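Local coordinates for hypothetical protein, haloacid dehalogenase-like hydrolase (Bacillus subtilis, PDB 1NRW), which dephosphorylates phosphorylated five- and six-carbon sugars and nucleoside monophosphates in vitro, and FMN less readily, as a magnesium-dependent phosphatase of the HAD-like superfamily, at residues 10-15 / 44-49; 235-240 / 249-254; 255-260 / 270-275. All coordinates share one frame; numbering follows the deposited sequence.

Contact 1 of 3, residues 10-15 / 44-49; sequences DLDGTL and TGRAHF. With CA (calcium ion), chain D; PO4 (phosphate ion), chain B.
Oxygen O4 of the bound phosphate ion is gripped from both segments at once. Thr44 OG1 donates a hydrogen bond to it at 2.7 Å, and Asp12 N reaches the same oxygen with a longer one of 3.2 Å. The hydroxyl is aimed by its own backbone: OG1 stands anti to the backbone N (chi1 -177°) and accepts from Arg46 N at 3.0 Å, an ST turn that leaves its proton for the phosphate. Gly45 N takes a second oxygen, with 2.8 Å to PO4 O2.

Beside the anion, Arg46 meets the Asp12 carboxylate side-on in a two-pronged salt bridge. NE donates to Asp12 OD2 at 2.7 Å on its syn lone pair, close to straight (N-H...O 174°), while NH2 donates to Asp12 OD1 at 2.9 Å from above the carboxylate plane, in keeping with the twist of 33° between the two flat groups. The bridge fixes the rotation of the Asp12 carboxylate next to the phosphate; Glu125 pairs with NH1 on the far branch of Arg46.

Asp10, the probable nucleophile, sends OD2 to the calcium ion at 2.4 Å, and Lys217 forms a salt bridge with its OD1. Asp12 O, phosphate O1, a water, Asp240 and Ser241 complete the metal site, which presumably holds magnesium in the working enzyme. Asp10 to Thr14 form the DxDGT signature of the HAD superfamily, which follows the end of strand 6-10, beside the loop that leaves the neighbouring parallel strand 39-43; helix 48-55 packs against both segments, its Val51 on Thr44 and its Phe55 on Leu15.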
# COMPACT_ATOMS: atom_id res chain seq x y z
N ASP A 10 -5.44 1.79 5.83
CA ASP A 10 -4.16 1.86 5.12
C ASP A 10 -3.05 1.49 6.12
O ASP A 10 -3.21 1.67 7.33
CB ASP A 10 -3.97 3.28 4.58
CG ASP A 10 -2.72 3.43 3.74
OD1 ASP A 10 -2.13 2.43 3.28
OD2 ASP A 10 -2.33 4.59 3.53
N LEU A 11 -1.94 0.97 5.61
CA LEU A 11 -0.84 0.55 6.48
C LEU A 11 0.13 1.69 6.78
O LEU A 11 0.08 2.28 7.86
CB LEU A 11 -0.09 -0.62 5.83
CG LEU A 11 1.08 -1.24 6.60
CD1 LEU A 11 0.60 -2.01 7.82
CD2 LEU A 11 1.84 -2.16 5.65
N ASP A 12 1.01 2.01 5.83
CA ASP A 12 1.97 3.10 6.03
C ASP A 12 1.28 4.45 6.25
O ASP A 12 0.26 4.73 5.64
CB ASP A 12 2.89 3.21 4.82
CG ASP A 12 3.82 2.02 4.69
OD1 ASP A 12 4.88 2.03 5.35
OD2 ASP A 12 3.49 1.07 3.96
N GLY A 13 1.83 5.27 7.15
CA GLY A 13 1.27 6.59 7.40
C GLY A 13 -0.13 6.63 7.99
O GLY A 13 -0.68 7.71 8.20
N THR A 14 -0.69 5.46 8.28
CA THR A 14 -2.04 5.38 8.81
C THR A 14 -2.04 4.47 10.04
O THR A 14 -2.00 4.97 11.17
CB THR A 14 -2.99 4.86 7.70
OG1 THR A 14 -2.99 5.82 6.63
CG2 THR A 14 -4.42 4.68 8.20
N LEU A 15 -2.08 3.15 9.84
CA LEU A 15 -2.04 2.24 10.98
C LEU A 15 -0.67 2.32 11.64
O LEU A 15 -0.54 2.27 12.87
CB LEU A 15 -2.30 0.79 10.54
CG LEU A 15 -2.29 -0.25 11.67
CD1 LEU A 15 -3.47 0.02 12.61
CD2 LEU A 15 -2.38 -1.66 11.08
N THR A 44 -2.67 -2.13 1.53
CA THR A 44 -1.36 -1.56 1.24
C THR A 44 -0.85 -1.82 -0.18
O THR A 44 -1.34 -2.70 -0.88
CB THR A 44 -0.31 -2.14 2.23
OG1 THR A 44 0.97 -1.55 1.99
CG2 THR A 44 -0.19 -3.66 2.04
N GLY A 45 0.14 -1.03 -0.59
CA GLY A 45 0.75 -1.22 -1.89
C GLY A 45 1.87 -2.24 -1.75
O GLY A 45 2.43 -2.71 -2.73
N ARG A 46 2.21 -2.58 -0.50
CA ARG A 46 3.27 -3.55 -0.24
C ARG A 46 2.79 -4.99 -0.43
O ARG A 46 1.64 -5.24 -0.76
CB ARG A 46 3.80 -3.39 1.18
CG ARG A 46 4.52 -2.06 1.45
CD ARG A 46 4.98 -2.04 2.89
NE ARG A 46 5.45 -0.73 3.32
CZ ARG A 46 6.73 -0.36 3.35
NH1 ARG A 46 7.68 -1.21 2.96
NH2 ARG A 46 7.06 0.84 3.80
N ALA A 47 3.70 -5.94 -0.22
CA ALA A 47 3.36 -7.35 -0.37
C ALA A 47 2.67 -7.91 0.86
O ALA A 47 2.84 -7.41 1.97
CB ALA A 47 4.63 -8.15 -0.66
N HIS A 48 1.88 -8.96 0.66
CA HIS A 48 1.20 -9.60 1.77
C HIS A 48 2.21 -10.01 2.86
O HIS A 48 1.95 -9.85 4.05
CB HIS A 48 0.42 -10.83 1.27
CG HIS A 48 -0.23 -11.62 2.37
ND1 HIS A 48 -1.27 -11.15 3.13
CD2 HIS A 48 0.03 -12.88 2.82
CE1 HIS A 48 -1.63 -12.07 4.01
NE2 HIS A 48 -0.86 -13.13 3.84
N PHE A 49 3.37 -10.53 2.45
CA PHE A 49 4.36 -10.95 3.43
C PHE A 49 4.97 -9.78 4.21
O PHE A 49 5.48 -9.97 5.32
CB PHE A 49 5.45 -11.82 2.79
CG PHE A 49 6.04 -11.26 1.52
CD1 PHE A 49 6.85 -10.13 1.55
CD2 PHE A 49 5.82 -11.90 0.31
CE1 PHE A 49 7.44 -9.65 0.38
CE2 PHE A 49 6.40 -11.42 -0.87
CZ PHE A 49 7.21 -10.30 -0.83
CA CA D . -0.12 5.53 3.29
P PO4 B . 0.89 2.06 1.76
O1 PO4 B . 0.20 3.18 2.42
O2 PO4 B . 0.03 1.51 0.68
O3 PO4 B . 2.17 2.55 1.18
O4 PO4 B . 1.16 1.00 2.76
O HOH W 1 1.94 6.90 3.62

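Contact 2 of 3, residues 235-240 / 249-254; sequences TAAVGD and EAAGKG. With CA (calcium ion), chain D.
Thr235 and Lys253 open a short ladder of backbone hydrogen bonds between two parallel strands. Lys253 N donates to Thr235 O at 3.1 Å, and Ala237 N answers by donating to Lys253 O at 3.0 Å, nearly along the C=O axis. Gly252 N also reaches Thr235 O, but its bond is weak because the N-H points well off the acceptor (119°). The CA-H...O contacts fill in between: Ala236 CA lies 3.2 Å from Lys253 O, the oxygen that already serves Ala237 N.

Register pairs Ala236 with Lys253 and Ala237 with Gly254. The two strands belong to a beta-alpha-beta unit, strand 235-239, helix 245-250 and strand 253-256, within the Rossmann-like core of the HAD fold; the chain leaves the helix at Ala251 and enters the second strand through Gly252.

Apolar contact is small but close. The methyl of Ala251 rests against Ala237, CB to CB 3.7 Å, and its CB also lies near Ala237 N. Thr235 presents its hydroxyl to the same turn, with OG1 held between backbone N and carbonyl carbon (chi1 67°), 3.4 Å from Ala251 CA; that hydroxyl is hydrogen-bonded to Leu232 O. On the face shared with the Ala236 methyl, the Lys253 side chain leads away until NZ bonds Leu287 O.

Metal binding lies just beyond the other end of strand 235-239. There Asp240 binds the calcium ion through OD1 at 2.5 Å, an oxygen that also accepts from Thr14 OG1, whereas OD2 takes a hydrogen bond of 2.8 Å from a water that is itself a ligand of the metal.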
# COMPACT_ATOMS: atom_id res chain seq x y z
N THR A 235 -19.53 0.69 5.11
CA THR A 235 -18.09 0.51 5.10
C THR A 235 -17.41 1.86 5.27
O THR A 235 -17.94 2.89 4.85
CB THR A 235 -17.59 -0.11 3.77
OG1 THR A 235 -17.78 0.83 2.70
CG2 THR A 235 -18.34 -1.39 3.45
N ALA A 236 -16.23 1.85 5.88
CA ALA A 236 -15.44 3.06 6.09
C ALA A 236 -14.01 2.73 5.67
O ALA A 236 -13.59 1.57 5.74
CB ALA A 236 -15.48 3.48 7.55
N ALA A 237 -13.27 3.74 5.22
CA ALA A 237 -11.88 3.55 4.81
C ALA A 237 -11.09 4.76 5.29
O ALA A 237 -11.58 5.90 5.22
CB ALA A 237 -11.78 3.43 3.30
N VAL A 238 -9.88 4.52 5.78
CA VAL A 238 -9.04 5.59 6.29
C VAL A 238 -7.64 5.50 5.69
O VAL A 238 -7.10 4.41 5.51
CB VAL A 238 -8.98 5.53 7.85
CG1 VAL A 238 -8.40 4.20 8.31
CG2 VAL A 238 -8.16 6.68 8.39
N GLY A 239 -7.06 6.65 5.36
CA GLY A 239 -5.72 6.67 4.77
C GLY A 239 -5.12 8.07 4.74
O GLY A 239 -5.80 9.04 5.07
N ASP A 240 -3.85 8.16 4.34
CA ASP A 240 -3.15 9.45 4.29
C ASP A 240 -2.58 9.77 2.91
O ASP A 240 -2.39 10.93 2.57
CB ASP A 240 -1.97 9.45 5.27
CG ASP A 240 -0.89 8.47 4.88
OD1 ASP A 240 -1.24 7.30 4.65
OD2 ASP A 240 0.31 8.84 4.79
N GLU A 249 -13.15 6.98 -1.67
CA GLU A 249 -14.26 7.25 -2.58
C GLU A 249 -15.24 6.08 -2.60
O GLU A 249 -16.46 6.28 -2.63
CB GLU A 249 -13.74 7.51 -3.99
CG GLU A 249 -12.79 8.69 -4.10
CD GLU A 249 -12.26 8.89 -5.52
OE1 GLU A 249 -11.81 7.91 -6.13
OE2 GLU A 249 -12.29 10.04 -6.00
N ALA A 250 -14.72 4.86 -2.56
CA ALA A 250 -15.56 3.67 -2.59
C ALA A 250 -16.35 3.45 -1.30
O ALA A 250 -17.51 3.04 -1.34
CB ALA A 250 -14.72 2.44 -2.90
N ALA A 251 -15.72 3.74 -0.16
CA ALA A 251 -16.35 3.54 1.14
C ALA A 251 -17.51 4.50 1.43
O ALA A 251 -17.57 5.60 0.89
CB ALA A 251 -15.31 3.68 2.25
N GLY A 252 -18.43 4.05 2.27
CA GLY A 252 -19.56 4.89 2.64
C GLY A 252 -19.04 6.11 3.37
O GLY A 252 -19.56 7.22 3.20
N LYS A 253 -18.01 5.92 4.18
CA LYS A 253 -17.39 7.01 4.92
C LYS A 253 -15.88 7.00 4.69
O LYS A 253 -15.21 6.03 5.04
CB LYS A 253 -17.66 6.89 6.42
CG LYS A 253 -19.12 7.11 6.81
CD LYS A 253 -19.29 7.24 8.33
CE LYS A 253 -18.61 8.49 8.88
NZ LYS A 253 -18.96 8.74 10.31
N GLY A 254 -15.38 8.07 4.07
CA GLY A 254 -13.95 8.18 3.81
C GLY A 254 -13.31 9.03 4.90
O GLY A 254 -13.76 10.15 5.16
CA CA D . -0.12 5.53 3.29
O HOH W 1 1.94 6.90 3.62

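Contact 3 of 3, residues 255-260 / 270-275; sequences VAMGNA and AVTLTN
Asn259 and Asn275 bring their amides together with planes only 21° apart, although the side chains themselves cross at about a right angle. Over the Asn259 amide comes the backbone of its partner: Asn275 N donates to Asn259 OD1 at 2.9 Å from above the carbonyl plane. The same OD1 has Thr274 CA at 3.4 Å. At the nitrogen end, Asn259 ND2 donates to Gly13 O and Ala132 O, while the Asn275 amide turns to Asn133 and Leu16 O. A leucine in place of Asn259 would probably leave Asn275 N and Gly13 O without this mate and slacken the hold of loop 257-260 on Asn275.

Gly258 sits where the strands give way to loops. Its N bonds Leu273 O at 2.9 Å, and a side chain here would run into Thr274 N. Met257, present as selenomethionine, is folded by its second and third torsions (-64° and -59°), which bring CE to the backbone of Asn275, 3.3 Å from its N; SE touches Thr272 CG2 at 3.7 Å. The hydroxyl of Thr272 is taken by His282 and Gly279 O.

Ahead of the loops in sequence, strands 253-256 and 270-271 pair in parallel. Ala256 N donates to Ala270 O and Thr272 N to Ala256 O, each at 2.9 Å, while Val255 CG2 meets Ala270 CB on one face of the sheet. With helix 262-267 these strands form a beta-alpha-beta crossover at the edge of the Rossmann-like HAD sheet. As is usual in this fold, loops after the C-terminal ends of the parallel strands lie toward the metal site: Asn259 touches the metal ligand Asp240.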
# COMPACT_ATOMS: atom_id res chain seq x y z
N VAL A 255 -12.27 8.50 5.54
CA VAL A 255 -11.60 9.23 6.61
C VAL A 255 -10.14 9.55 6.26
O VAL A 255 -9.40 8.68 5.80
CB VAL A 255 -11.62 8.42 7.94
CG1 VAL A 255 -11.01 9.25 9.07
CG2 VAL A 255 -13.05 8.03 8.28
N ALA A 256 -9.74 10.80 6.48
CA ALA A 256 -8.38 11.21 6.20
C ALA A 256 -7.58 11.29 7.50
O ALA A 256 -8.09 11.76 8.51
CB ALA A 256 -8.38 12.57 5.51
N MSE A 257 -6.34 10.82 7.46
CA MSE A 257 -5.48 10.88 8.64
C MSE A 257 -5.07 12.34 8.85
O MSE A 257 -5.12 13.15 7.92
CB MSE A 257 -4.22 10.04 8.41
CG MSE A 257 -4.49 8.54 8.30
SE MSE A 257 -5.20 7.85 9.95
CE MSE A 257 -3.73 8.34 11.13
N GLY A 258 -4.68 12.69 10.08
CA GLY A 258 -4.28 14.06 10.36
C GLY A 258 -3.06 14.49 9.55
O GLY A 258 -2.91 15.67 9.23
N ASN A 259 -2.21 13.52 9.21
CA ASN A 259 -1.00 13.76 8.44
C ASN A 259 -1.21 13.51 6.95
O ASN A 259 -0.25 13.43 6.18
CB ASN A 259 0.13 12.85 8.94
CG ASN A 259 -0.29 11.38 9.00
OD1 ASN A 259 -1.21 11.02 9.73
ND2 ASN A 259 0.38 10.54 8.22
N ALA A 260 -2.46 13.37 6.54
CA ALA A 260 -2.78 13.09 5.15
C ALA A 260 -2.45 14.22 4.19
O ALA A 260 -2.32 15.38 4.58
CB ALA A 260 -4.26 12.72 5.01
N ALA A 270 -14.57 12.78 6.95
CA ALA A 270 -14.14 12.97 8.33
C ALA A 270 -12.61 13.00 8.36
O ALA A 270 -11.95 12.46 7.47
CB ALA A 270 -14.66 11.83 9.21
N VAL A 271 -12.06 13.65 9.37
CA VAL A 271 -10.61 13.75 9.52
C VAL A 271 -10.27 13.36 10.94
O VAL A 271 -10.92 13.80 11.89
CB VAL A 271 -10.09 15.19 9.25
CG1 VAL A 271 -8.57 15.22 9.33
CG2 VAL A 271 -10.57 15.66 7.88
N THR A 272 -9.25 12.51 11.09
CA THR A 272 -8.85 12.06 12.42
C THR A 272 -7.47 12.63 12.78
O THR A 272 -6.94 13.49 12.08
CB THR A 272 -8.87 10.51 12.49
OG1 THR A 272 -8.64 10.08 13.83
CG2 THR A 272 -7.80 9.91 11.56
N LEU A 273 -6.90 12.15 13.88
CA LEU A 273 -5.60 12.61 14.34
C LEU A 273 -4.49 12.05 13.45
O LEU A 273 -4.76 11.27 12.55
CB LEU A 273 -5.36 12.16 15.79
CG LEU A 273 -6.53 12.45 16.75
CD1 LEU A 273 -6.21 11.94 18.14
CD2 LEU A 273 -6.81 13.94 16.77
N THR A 274 -3.25 12.47 13.68
CA THR A 274 -2.13 11.96 12.88
C THR A 274 -1.87 10.50 13.23
O THR A 274 -2.34 10.01 14.26
CB THR A 274 -0.82 12.74 13.14
OG1 THR A 274 -0.40 12.52 14.50
CG2 THR A 274 -1.01 14.22 12.89
N ASN A 275 -1.11 9.81 12.39
CA ASN A 275 -0.82 8.42 12.67
C ASN A 275 -0.11 8.28 14.01
O ASN A 275 -0.40 7.36 14.78
CB ASN A 275 0.02 7.78 11.54
CG ASN A 275 1.32 8.53 11.25
OD1 ASN A 275 1.44 9.73 11.49
ND2 ASN A 275 2.29 7.81 10.70

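The three contacts grade from charged centre to edge. Contact 1 is wholly buried near the middle of the chain and works through ions, metal and phosphate. Contact 2 is mostly buried too, yet backbone pairing and small methyls carry it, with charge left to the metal ligand at one strand end. Contact 3, only partly buried, adds side-chain amides and a selenomethionine to its strand pairing at the sheet margin. Contacts 2 and 3 share strand 253-256, joined to strand 235-239 through Ala237 O and Val255 N. Contact 1 enters the same sheet through Asp10 N and Val238 O, and shares the calcium ion and the water bound to it with contact 2.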